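Local coordinates for NudC domain-containing protein 2 (Mus musculus, PDB 2RH0) that may regulate the LIS1/dynein pathway by stabilizing LIS1 together with the Hsp90 chaperone, at residues Q45-A50 with K60-D65. Residues are numbered along the deposited sequence; the frame is centred on the assembly and turned at random.
Sequences QSRHVA and KGKLFD
V49 O is held from several directions: G61 N donates to it at 3.0 Å, K60 CA approaches as a CA-H...O donor, and a water that accepts from K60 NZ adds a weak bond. The return bond, V49 N to G61 O, lies nearly on the acceptor's C=O line (C=O...N angle 171°) and completes an antiparallel hydrogen-bonded pair. H48 with K62 and A50 with K60 form the flanking non-hydrogen-bonded pairs. The backbone at G61 would drive any CB into the carbonyl oxygen of K60, which favours glycine.

Past the strand ends, R47 grips L63 twice. L63 N donates to R47 O at 2.7 Å from above the carbonyl plane, while R47 NE reaches L63 O at 2.8 Å, the oxygen lying near the guanidinium plane. A bend at chi2 (65°) puts R47 CD 3.4 Å from D65 O. K62 CE and D65 CA cover opposite faces of the guanidinium, both toward its rim. An alanine in place of R47 would probably leave L63 O without its side-chain donor and open a gap between K62 and D65. R47 NH1 is 4.2 Å from D65 OD1, which sits well off the guanidinium plane and forms its salt bridge instead with K90 of the second subunit; K62 NZ pairs likewise with E102 of that subunit.

The H48 ring crosses the K62 side chain, H48 NE2 standing 3.8 Å from K62 CB. On the face opposite H48 and K62, V49 CG1 meets L63 CD2 at 3.7 Å, the two side chains nearly perpendicular, and L101 and L86 of the second subunit pack on V49 and L63, respectively. The alternating pairs are those of the antiparallel beta hairpin 48-53/56-62, and the R47-L63 bonds lie at its open end, within the p23-like CS domain.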
ATOM      1  N   GLN A  45       2.567 -10.605  21.744  1.00 34.00           N
ATOM      2  CA  GLN A  45       2.417 -10.218  23.141  1.00 35.73           C
ATOM      3  C   GLN A  45       2.160  -8.740  23.141  1.00 35.04           C
ATOM      4  O   GLN A  45       2.282  -8.096  22.092  1.00 32.80           O
ATOM      5  CB  GLN A  45       3.665 -10.535  23.934  1.00 35.17           C
ATOM      6  CG  GLN A  45       3.976 -12.014  23.978  1.00 43.99           C
ATOM      7  CD  GLN A  45       5.471 -12.304  23.973  1.00 52.18           C
ATOM      8  OE1 GLN A  45       6.016 -12.770  24.961  1.00 65.25           O
ATOM      9  NE2 GLN A  45       6.135 -12.037  22.843  1.00 60.54           N
ATOM     10  N   SER A  46       1.819  -8.203  24.310  1.00 33.05           N
ATOM     11  CA  SER A  46       1.461  -6.802  24.410  1.00 34.41           C
ATOM     12  C   SER A  46       2.528  -5.847  23.859  1.00 32.35           C
ATOM     13  O   SER A  46       2.189  -4.864  23.222  1.00 33.60           O
ATOM     14  CB  SER A  46       1.134  -6.421  25.844  1.00 36.25           C
ATOM     15  OG  SER A  46       0.787  -5.056  25.873  1.00 41.10           O
ATOM     16  N   ARG A  47       3.798  -6.169  24.070  1.00 30.51           N
ATOM     17  CA  ARG A  47       4.875  -5.300  23.662  1.00 32.49           C
ATOM     18  C   ARG A  47       5.960  -6.000  22.860  1.00 30.74           C
ATOM     19  O   ARG A  47       7.007  -5.430  22.593  1.00 29.88           O
ATOM     20  CB  ARG A  47       5.429  -4.662  24.925  1.00 35.84           C
ATOM     21  CG  ARG A  47       6.304  -3.482  24.732  1.00 47.48           C
ATOM     22  CD  ARG A  47       5.606  -2.288  24.128  1.00 54.10           C
ATOM     23  NE  ARG A  47       6.585  -1.218  23.948  1.00 54.49           N
ATOM     24  CZ  ARG A  47       6.762  -0.208  24.791  1.00 56.25           C
ATOM     25  NH1 ARG A  47       5.999  -0.082  25.886  1.00 51.51           N
ATOM     26  NH2 ARG A  47       7.699   0.698  24.512  1.00 61.28           N
ATOM     27  N   HIS A  48       5.690  -7.229  22.428  1.00 28.94           N
ATOM     28  CA  HIS A  48       6.632  -8.017  21.622  1.00 29.10           C
ATOM     29  C   HIS A  48       5.924  -8.852  20.608  1.00 28.38           C
ATOM     30  O   HIS A  48       4.785  -9.305  20.834  1.00 28.66           O
ATOM     31  CB  HIS A  48       7.380  -8.979  22.515  1.00 33.32           C
ATOM     32  CG  HIS A  48       8.343  -8.302  23.420  1.00 34.68           C
ATOM     33  ND1 HIS A  48       7.989  -7.847  24.668  1.00 35.40           N
ATOM     34  CD2 HIS A  48       9.646  -7.985  23.248  1.00 36.94           C
ATOM     35  CE1 HIS A  48       9.038  -7.264  25.218  1.00 35.46           C
ATOM     36  NE2 HIS A  48      10.052  -7.328  24.379  1.00 37.77           N
ATOM     37  N   VAL A  49       6.613  -9.049  19.496  1.00 27.08           N
ATOM     38  CA  VAL A  49       6.136  -9.871  18.394  1.00 26.95           C
ATOM     39  C   VAL A  49       7.273 -10.741  17.895  1.00 27.29           C
ATOM     40  O   VAL A  49       8.446 -10.378  18.038  1.00 28.32           O
ATOM     41  CB  VAL A  49       5.566  -9.038  17.196  1.00 28.75           C
ATOM     42  CG1 VAL A  49       4.282  -8.309  17.625  1.00 31.18           C
ATOM     43  CG2 VAL A  49       6.620  -8.035  16.624  1.00 24.57           C
ATOM     44  N   ALA A  50       6.908 -11.878  17.290  1.00 25.81           N
ATOM     45  CA  ALA A  50       7.870 -12.844  16.750  1.00 27.97           C
ATOM     46  C   ALA A  50       7.201 -13.638  15.678  1.00 27.58           C
ATOM     47  O   ALA A  50       6.092 -14.120  15.872  1.00 30.79           O
ATOM     48  CB  ALA A  50       8.401 -13.793  17.850  1.00 27.59           C
ATOM     49  N   LYS A  60      11.198 -10.149  14.779  1.00 31.43           N
ATOM     50  CA  LYS A  60      11.186 -10.393  16.210  1.00 33.08           C
ATOM     51  C   LYS A  60      11.661  -9.147  16.879  1.00 31.89           C
ATOM     52  O   LYS A  60      12.730  -8.648  16.539  1.00 33.26           O
ATOM     53  CB  LYS A  60      12.162 -11.507  16.567  1.00 33.10           C
ATOM     54  CG  LYS A  60      12.147 -11.898  18.056  1.00 38.63           C
ATOM     55  CD  LYS A  60      13.273 -12.853  18.367  1.00 41.80           C
ATOM     56  CE  LYS A  60      12.937 -13.782  19.524  1.00 53.65           C
ATOM     57  NZ  LYS A  60      12.309 -13.094  20.678  1.00 59.16           N
ATOM     58  N   GLY A  61      10.907  -8.655  17.844  1.00 27.89           N
ATOM     59  CA  GLY A  61      11.376  -7.519  18.587  1.00 29.10           C
ATOM     60  C   GLY A  61      10.323  -6.915  19.449  1.00 27.77           C
ATOM     61  O   GLY A  61       9.205  -7.408  19.521  1.00 27.84           O
ATOM     62  N   LYS A  62      10.714  -5.821  20.082  1.00 29.07           N
ATOM     63  CA  LYS A  62       9.888  -5.108  21.016  1.00 31.35           C
ATOM     64  C   LYS A  62       9.117  -4.074  20.245  1.00 29.54           C
ATOM     65  O   LYS A  62       9.702  -3.307  19.439  1.00 30.08           O
ATOM     66  CB  LYS A  62      10.753  -4.417  22.059  1.00 32.33           C
ATOM     67  CG  LYS A  62       9.965  -3.742  23.158  1.00 34.44           C
ATOM     68  CD  LYS A  62      10.846  -2.855  23.964  1.00 42.28           C
ATOM     69  CE  LYS A  62      10.302  -2.585  25.347  1.00 48.63           C
ATOM     70  NZ  LYS A  62      11.230  -1.611  26.013  1.00 52.91           N
ATOM     71  N   LEU A  63       7.809  -4.045  20.468  1.00 28.38           N
ATOM     72  CA  LEU A  63       6.931  -3.138  19.726  1.00 28.91           C
ATOM     73  C   LEU A  63       7.167  -1.697  20.147  1.00 28.67           C
ATOM     74  O   LEU A  63       7.545  -1.430  21.285  1.00 30.22           O
ATOM     75  CB  LEU A  63       5.464  -3.506  19.938  1.00 27.43           C
ATOM     76  CG  LEU A  63       4.972  -4.796  19.299  1.00 25.68           C
ATOM     77  CD1 LEU A  63       3.621  -5.119  19.857  1.00 20.92           C
ATOM     78  CD2 LEU A  63       4.923  -4.648  17.745  1.00 21.87           C
ATOM     79  N   PHE A  64       6.946  -0.768  19.229  1.00 28.07           N
ATOM     80  CA  PHE A  64       7.117   0.652  19.526  1.00 27.70           C
ATOM     81  C   PHE A  64       6.272   1.099  20.700  1.00 27.65           C
ATOM     82  O   PHE A  64       6.673   1.984  21.428  1.00 32.14           O
ATOM     83  CB  PHE A  64       6.790   1.504  18.301  1.00 29.51           C
ATOM     84  CG  PHE A  64       6.809   3.005  18.564  1.00 28.28           C
ATOM     85  CD1 PHE A  64       7.990   3.710  18.551  1.00 28.40           C
ATOM     86  CD2 PHE A  64       5.626   3.696  18.803  1.00 31.16           C
ATOM     87  CE1 PHE A  64       8.007   5.054  18.771  1.00 31.65           C
ATOM     88  CE2 PHE A  64       5.637   5.057  19.030  1.00 31.67           C
ATOM     89  CZ  PHE A  64       6.843   5.735  19.001  1.00 34.11           C
ATOM     90  N   ASP A  65       5.096   0.511  20.880  1.00 27.50           N
ATOM     91  CA  ASP A  65       4.244   0.848  22.017  1.00 29.41           C
ATOM     92  C   ASP A  65       3.352  -0.366  22.325  1.00 30.04           C
ATOM     93  O   ASP A  65       3.406  -1.381  21.639  1.00 28.41           O
ATOM     94  CB  ASP A  65       3.439   2.112  21.693  1.00 30.50           C
ATOM     95  CG  ASP A  65       3.047   2.935  22.924  1.00 37.79           C
ATOM     96  OD1 ASP A  65       3.107   2.434  24.075  1.00 33.46           O
ATOM     97  OD2 ASP A  65       2.661   4.113  22.713  1.00 39.16           O
TER
HETATM   98  O   HOH W   1       9.918 -11.275  20.934  1.00 44.18           O